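Local coordinates for protein GH61E (Thielavia terrestris, PDB 3EJA), which probably cleaves beta-1,4-glucans oxidatively as a copper-dependent lytic polysaccharide monooxygenase of family AA9, here with magnesium at the metal site, at residues 76-81 against 130-135. Sequence-based numbering, arbitrary orientation.
With SO4 (sulfate ion), chain G.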
loop_
_atom_site.group_PDB
_atom_site.type_symbol
_atom_site.label_atom_id
_atom_site.label_comp_id
_atom_site.label_asym_id
_atom_site.label_seq_id
_atom_site.Cartn_x
_atom_site.Cartn_y
_atom_site.Cartn_z
ATOM N N MET A 76 -4.299 -3.582 -4.770
ATOM C CA MET A 76 -4.022 -3.869 -6.174
ATOM C C MET A 76 -5.064 -3.210 -7.081
ATOM O O MET A 76 -6.180 -2.932 -6.646
ATOM C CB MET A 76 -4.005 -5.380 -6.421
ATOM C CG MET A 76 -2.844 -6.115 -5.746
ATOM S SD MET A 76 -2.944 -7.898 -5.980
ATOM C CE MET A 76 -2.261 -8.045 -7.648
ATOM N N ALA A 77 -4.678 -2.967 -8.330
ATOM C CA ALA A 77 -5.582 -2.459 -9.363
ATOM C C ALA A 77 -5.213 -3.072 -10.710
ATOM O O ALA A 77 -4.035 -3.090 -11.089
ATOM C CB ALA A 77 -5.522 -0.935 -9.437
ATOM N N ARG A 78 -6.226 -3.552 -11.432
ATOM C CA ARG A 78 -6.023 -4.253 -12.693
ATOM C C ARG A 78 -6.019 -3.326 -13.910
ATOM O O ARG A 78 -6.964 -2.572 -14.127
ATOM C CB ARG A 78 -7.092 -5.334 -12.885
ATOM C CG ARG A 78 -6.769 -6.258 -14.048
ATOM C CD ARG A 78 -7.778 -7.387 -14.177
ATOM N NE ARG A 78 -7.391 -8.270 -15.278
ATOM C CZ ARG A 78 -7.686 -8.061 -16.562
ATOM N NH1 ARG A 78 -8.389 -6.991 -16.936
ATOM N NH2 ARG A 78 -7.278 -8.932 -17.477
ATOM N N VAL A 79 -4.936 -3.388 -14.685
ATOM C CA VAL A 79 -4.835 -2.703 -15.975
ATOM C C VAL A 79 -5.813 -3.380 -16.948
ATOM O O VAL A 79 -5.807 -4.606 -17.066
ATOM C CB VAL A 79 -3.395 -2.813 -16.547
ATOM C CG1 VAL A 79 -3.255 -2.040 -17.863
ATOM C CG2 VAL A 79 -2.346 -2.344 -15.523
ATOM N N PRO A 80 -6.668 -2.592 -17.636
ATOM C CA PRO A 80 -7.578 -3.193 -18.628
ATOM C C PRO A 80 -6.813 -3.857 -19.774
ATOM O O PRO A 80 -5.719 -3.413 -20.118
ATOM C CB PRO A 80 -8.379 -1.989 -19.152
ATOM C CG PRO A 80 -8.244 -0.935 -18.088
ATOM C CD PRO A 80 -6.858 -1.133 -17.535
ATOM N N ASP A 81 -7.400 -4.903 -20.352
ATOM C CA ASP A 81 -6.779 -5.665 -21.446
ATOM C C ASP A 81 -6.214 -4.788 -22.566
ATOM O O ASP A 81 -5.133 -5.062 -23.097
ATOM C CB ASP A 81 -7.781 -6.673 -22.027
ATOM C CG ASP A 81 -8.113 -7.795 -21.062
ATOM O OD1 ASP A 81 -7.409 -7.950 -20.041
ATOM O OD2 ASP A 81 -9.089 -8.528 -21.327
ATOM N N GLY A 130 -3.731 -10.867 -15.598
ATOM C CA GLY A 130 -3.494 -9.592 -16.260
ATOM C C GLY A 130 -2.421 -8.788 -15.568
ATOM O O GLY A 130 -1.782 -9.274 -14.631
ATOM N N TYR A 131 -2.222 -7.560 -16.043
ATOM C CA TYR A 131 -1.268 -6.638 -15.432
ATOM C C TYR A 131 -1.915 -5.875 -14.290
ATOM O O TYR A 131 -3.087 -5.511 -14.362
ATOM C CB TYR A 131 -0.704 -5.669 -16.469
ATOM C CG TYR A 131 0.162 -6.356 -17.498
ATOM C CD1 TYR A 131 -0.402 -6.954 -18.629
ATOM C CD2 TYR A 131 1.543 -6.422 -17.334
ATOM C CE1 TYR A 131 0.393 -7.598 -19.569
ATOM C CE2 TYR A 131 2.345 -7.058 -18.269
ATOM C CZ TYR A 131 1.763 -7.643 -19.383
ATOM O OH TYR A 131 2.547 -8.271 -20.317
ATOM N N TYR A 132 -1.139 -5.653 -13.231
ATOM C CA TYR A 132 -1.628 -4.979 -12.030
ATOM C C TYR A 132 -0.613 -3.978 -11.484
ATOM O O TYR A 132 0.604 -4.138 -11.658
ATOM C CB TYR A 132 -1.925 -5.999 -10.923
ATOM C CG TYR A 132 -3.183 -6.828 -11.088
ATOM C CD1 TYR A 132 -3.203 -7.963 -11.913
ATOM C CD2 TYR A 132 -4.337 -6.514 -10.372
ATOM C CE1 TYR A 132 -4.352 -8.740 -12.040
ATOM C CE2 TYR A 132 -5.493 -7.278 -10.492
ATOM C CZ TYR A 132 -5.494 -8.391 -11.331
ATOM O OH TYR A 132 -6.632 -9.155 -11.444
ATOM N N LEU A 133 -1.126 -2.946 -10.819
ATOM C CA LEU A 133 -0.314 -2.139 -9.931
ATOM C C LEU A 133 -0.532 -2.676 -8.513
ATOM O O LEU A 133 -1.661 -2.993 -8.131
ATOM C CB LEU A 133 -0.711 -0.659 -10.008
ATOM C CG LEU A 133 -0.464 0.133 -11.299
ATOM C CD1 LEU A 133 -1.112 1.522 -11.237
ATOM C CD2 LEU A 133 1.032 0.246 -11.604
ATOM N N LEU A 134 0.556 -2.785 -7.759
ATOM C CA LEU A 134 0.509 -3.217 -6.370
ATOM C C LEU A 134 1.001 -2.068 -5.490
ATOM O O LEU A 134 2.175 -1.680 -5.539
ATOM C CB LEU A 134 1.364 -4.477 -6.169
ATOM C CG LEU A 134 1.592 -4.984 -4.735
ATOM C CD1 LEU A 134 0.280 -5.435 -4.065
ATOM C CD2 LEU A 134 2.626 -6.110 -4.745
ATOM N N ARG A 135 0.089 -1.519 -4.697
ATOM C CA ARG A 135 0.379 -0.361 -3.863
ATOM C C ARG A 135 0.791 -0.798 -2.460
ATOM O O ARG A 135 0.045 -1.533 -1.796
ATOM C CB ARG A 135 -0.852 0.555 -3.813
ATOM C CG ARG A 135 -0.732 1.767 -2.898
ATOM C CD ARG A 135 -2.047 2.557 -2.886
ATOM N NE ARG A 135 -1.968 3.731 -2.010
ATOM C CZ ARG A 135 -2.252 3.713 -0.707
ATOM N NH1 ARG A 135 -2.657 2.591 -0.120
ATOM N NH2 ARG A 135 -2.141 4.820 0.014
HETATM S S SO4 G . -11.043 -5.251 -19.073
HETATM O O1 SO4 G . -10.974 -4.321 -17.949
HETATM O O2 SO4 G . -9.739 -5.867 -19.293
HETATM O O3 SO4 G . -12.024 -6.288 -18.759
HETATM O O4 SO4 G . -11.448 -4.532 -20.278
HETATM O O HOH W 1 -3.981 -6.349 -18.038
#
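Val79 N donates to Tyr131 O at 2.8 Å. Beyond it a water accepts from Tyr131 N and donates to Val79 O. In the other direction Ala77 and Leu133 form a hydrogen-bonded antiparallel pair, Leu133 N reaching Ala77 O at 2.9 Å and Ala77 N returning a bond to Leu133 O. On the face that carries Met76, Arg78, Tyr132 and Leu134, both Met76 and Arg78 pack on the Tyr132 ring. Arg78 lays CB over one ring face, 3.5 Å from Tyr132 CE2, and its chain, with CG anti to the backbone N (chi1 -169°), runs on across the ring to the phenol end. Its guanidinium, turned 83° from the ring plane, meets Asp81 OD1 through NH2 (2.7 Å) in a salt bridge; NH2 also bonds Ser129 O, while NH1 and Asp81 N share O2 of a sulfate, probably from the crystallisation liquor. An alanine in place of Arg78 would probably leave Asp81 without its charge partner and bare the CZ-OH end of the ring on that side. Tyr132 OH itself bonds Lys128 O. Met76 bends at chi3 (81°) to bring CE against the ring, while its CG touches Leu134 CD1 at 3.6 Å. Strands 72-78 and 130-140 are thus antiparallel neighbours in one sheet of the fibronectin type III-like beta sandwich of AA9 enzymes.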